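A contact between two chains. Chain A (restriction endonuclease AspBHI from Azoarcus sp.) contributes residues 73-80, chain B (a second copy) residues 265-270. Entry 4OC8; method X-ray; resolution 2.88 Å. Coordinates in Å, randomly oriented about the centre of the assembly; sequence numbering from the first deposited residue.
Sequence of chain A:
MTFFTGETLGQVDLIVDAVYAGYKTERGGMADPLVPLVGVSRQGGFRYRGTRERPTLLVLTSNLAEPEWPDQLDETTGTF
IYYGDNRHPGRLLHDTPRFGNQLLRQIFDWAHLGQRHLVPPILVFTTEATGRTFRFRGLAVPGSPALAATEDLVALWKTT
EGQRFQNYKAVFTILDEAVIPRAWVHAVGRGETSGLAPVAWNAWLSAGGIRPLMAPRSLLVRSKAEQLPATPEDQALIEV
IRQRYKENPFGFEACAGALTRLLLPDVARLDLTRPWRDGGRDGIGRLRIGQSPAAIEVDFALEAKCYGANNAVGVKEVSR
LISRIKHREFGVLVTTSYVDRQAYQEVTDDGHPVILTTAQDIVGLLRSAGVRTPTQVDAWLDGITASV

Chain A, residues 73-80: LDETTGTF
Chain B (265-270) PDVARL

What shape does each backbone bring to the contact? In chain A the stretch folds back on itself: strand residues at L73(A) and at T79(A)-F80(A) are joined by a tight turn, clamped where D74(A) N donates to T79(A) O at 2.9 Å and G78(A) N donates to D74(A) O at 2.8 Å. E75(A) and T76(A) have phi/psi of -54/-34 and -66/-41, T77(A) -112/-8, and G78(A) 71/23, a positive phi that favours glycine. Chain B is more extended, running from D266(B) at -115/-157 through V267(B) at -104/106 and A268(B) at -59/138 into a strand at R269(B), -76/144. The turn meets this segment with T77(A) opposite V267(B), their CA atoms 6.0 Å apart.

What does T77(A), the residue with the most covered surface, touch? Its CA-to-CB bond points toward chain B, and chi1 is p (69°). T77(A) CB lies 3.7 Å from V267(B) CG2, an apolar contact helped by the t rotamer of V267(B) (-165°), whose own CB also points toward chain A. T77(A) CG2 approaches D266(B) OD1 at 3.5 Å. The hydroxyl, meanwhile, is engaged within its own chain: T77(A) OG1 and T79(A) OG1 are hydrogen-bonded at 3.1 Å, and T77(A) OG1 lies 3.0 Å from D74(A) OD2.

How does T76(A) meet R269(B)? The CA-to-CB bond of T76(A) also points toward chain B, with chi1 m (-56°), and its CG2 lies over one face of the guanidinium, 3.3 Å from R269(B) NH1. A methyl can pack against that flat face while the N-H groups, lying in the plane, remain free to bond within that plane. The CA-to-CB bond of R269(B) points sideways, but the end of the side chain comes nearer through chi angles of -96°, 101°, -54° and 146°. Its tip is held by its own chain: R269(B) NH2 donates to V267(B) O at 2.5 Å and forms a salt bridge with D266(B) OD2 at 2.8 Å, whose hydrogen bond is weak.

What, then, holds the two stretches together? No hydrogen bond or salt bridge crosses between them; packing buries 212 Å² in all. The carboxylates of D74(A) (chi1 t, -166°) and D266(B) (chi1 t, -157°) bring like charges close, D74(A) OD2 to D266(B) OD1 at 4.1 Å. Both carboxylates also have hydrogen-bonding partners elsewhere in the structure, and the salt bridge to R269(B) helps offset the charge of D266(B).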

# COMPACT_ATOMS: atom_id res chain seq x y z
N LEU A 73 2.77 -18.38 -4.88
CA LEU A 73 1.89 -18.05 -5.99
C LEU A 73 0.75 -17.15 -5.53
O LEU A 73 -0.19 -17.60 -4.87
CB LEU A 73 1.34 -19.31 -6.65
CG LEU A 73 0.35 -19.02 -7.78
CD1 LEU A 73 1.01 -18.21 -8.88
CD2 LEU A 73 -0.23 -20.30 -8.34
N ASP A 74 0.84 -15.88 -5.89
CA ASP A 74 -0.24 -14.95 -5.63
C ASP A 74 -1.35 -15.13 -6.66
O ASP A 74 -1.26 -14.61 -7.77
CB ASP A 74 0.27 -13.51 -5.67
CG ASP A 74 -0.72 -12.53 -5.07
OD1 ASP A 74 -1.64 -12.98 -4.36
OD2 ASP A 74 -0.55 -11.32 -5.30
N GLU A 75 -2.39 -15.87 -6.28
CA GLU A 75 -3.54 -16.10 -7.15
C GLU A 75 -4.13 -14.79 -7.66
O GLU A 75 -4.62 -14.71 -8.78
CB GLU A 75 -4.64 -16.88 -6.41
CG GLU A 75 -4.28 -18.32 -6.06
CD GLU A 75 -3.56 -18.45 -4.73
OE1 GLU A 75 -3.59 -17.48 -3.94
OE2 GLU A 75 -2.97 -19.52 -4.48
N THR A 76 -4.07 -13.76 -6.82
CA THR A 76 -4.69 -12.48 -7.12
C THR A 76 -4.07 -11.75 -8.31
O THR A 76 -4.78 -11.17 -9.13
CB THR A 76 -4.66 -11.56 -5.89
OG1 THR A 76 -5.29 -12.22 -4.79
CG2 THR A 76 -5.39 -10.25 -6.17
N THR A 77 -2.75 -11.77 -8.40
CA THR A 77 -2.07 -11.01 -9.43
C THR A 77 -1.40 -11.93 -10.46
O THR A 77 -0.90 -11.48 -11.49
CB THR A 77 -1.03 -10.04 -8.82
OG1 THR A 77 0.05 -10.79 -8.24
CG2 THR A 77 -1.69 -9.20 -7.73
N GLY A 78 -1.41 -13.22 -10.17
CA GLY A 78 -0.77 -14.19 -11.05
C GLY A 78 0.74 -14.08 -11.00
O GLY A 78 1.44 -14.48 -11.93
N THR A 79 1.25 -13.54 -9.90
CA THR A 79 2.69 -13.44 -9.73
C THR A 79 3.23 -14.69 -9.03
O THR A 79 2.66 -15.15 -8.04
CB THR A 79 3.09 -12.17 -8.97
OG1 THR A 79 2.73 -11.02 -9.74
CG2 THR A 79 4.59 -12.15 -8.71
N PHE A 80 4.30 -15.24 -9.57
CA PHE A 80 4.92 -16.42 -8.98
C PHE A 80 6.37 -16.14 -8.62
O PHE A 80 7.19 -15.85 -9.48
CB PHE A 80 4.82 -17.62 -9.94
CG PHE A 80 5.44 -18.88 -9.40
CD1 PHE A 80 4.88 -19.54 -8.31
CD2 PHE A 80 6.59 -19.41 -9.98
CE1 PHE A 80 5.45 -20.70 -7.82
CE2 PHE A 80 7.16 -20.56 -9.48
CZ PHE A 80 6.59 -21.21 -8.40
N PRO B 265 1.30 -0.48 -4.86
CA PRO B 265 1.97 -1.56 -4.12
C PRO B 265 1.43 -3.00 -4.24
O PRO B 265 1.98 -3.90 -3.59
CB PRO B 265 1.89 -1.08 -2.66
CG PRO B 265 1.39 0.33 -2.70
CD PRO B 265 0.61 0.45 -3.95
N ASP B 266 0.38 -3.24 -5.02
CA ASP B 266 0.08 -4.60 -5.44
C ASP B 266 0.28 -4.54 -6.95
O ASP B 266 1.02 -3.69 -7.45
CB ASP B 266 -1.37 -4.99 -5.09
CG ASP B 266 -1.57 -6.50 -4.97
OD1 ASP B 266 -0.57 -7.24 -5.08
OD2 ASP B 266 -2.71 -6.95 -4.76
N VAL B 267 -0.36 -5.45 -7.67
CA VAL B 267 -0.68 -5.19 -9.06
C VAL B 267 -2.17 -4.89 -8.97
O VAL B 267 -2.97 -5.78 -8.70
CB VAL B 267 -0.39 -6.40 -9.96
CG1 VAL B 267 -0.37 -6.01 -11.45
CG2 VAL B 267 0.95 -7.03 -9.53
N ALA B 268 -2.54 -3.62 -9.11
CA ALA B 268 -3.94 -3.26 -8.95
C ALA B 268 -4.80 -4.02 -9.95
O ALA B 268 -4.40 -4.19 -11.10
CB ALA B 268 -4.11 -1.75 -9.11
N ARG B 269 -5.95 -4.51 -9.52
CA ARG B 269 -6.92 -5.06 -10.47
C ARG B 269 -7.61 -3.90 -11.17
O ARG B 269 -7.81 -2.85 -10.57
CB ARG B 269 -7.95 -5.94 -9.75
CG ARG B 269 -7.62 -7.45 -9.77
CD ARG B 269 -7.02 -7.87 -8.45
NE ARG B 269 -5.88 -7.03 -8.13
CZ ARG B 269 -5.54 -6.68 -6.90
NH1 ARG B 269 -6.24 -7.09 -5.86
NH2 ARG B 269 -4.48 -5.91 -6.71
N LEU B 270 -7.94 -4.05 -12.46
CA LEU B 270 -8.46 -2.92 -13.22
C LEU B 270 -9.75 -3.26 -13.95
O LEU B 270 -9.80 -4.24 -14.71
CB LEU B 270 -7.41 -2.42 -14.23
CG LEU B 270 -6.07 -1.98 -13.64
CD1 LEU B 270 -5.09 -1.65 -14.75
CD2 LEU B 270 -6.26 -0.79 -12.71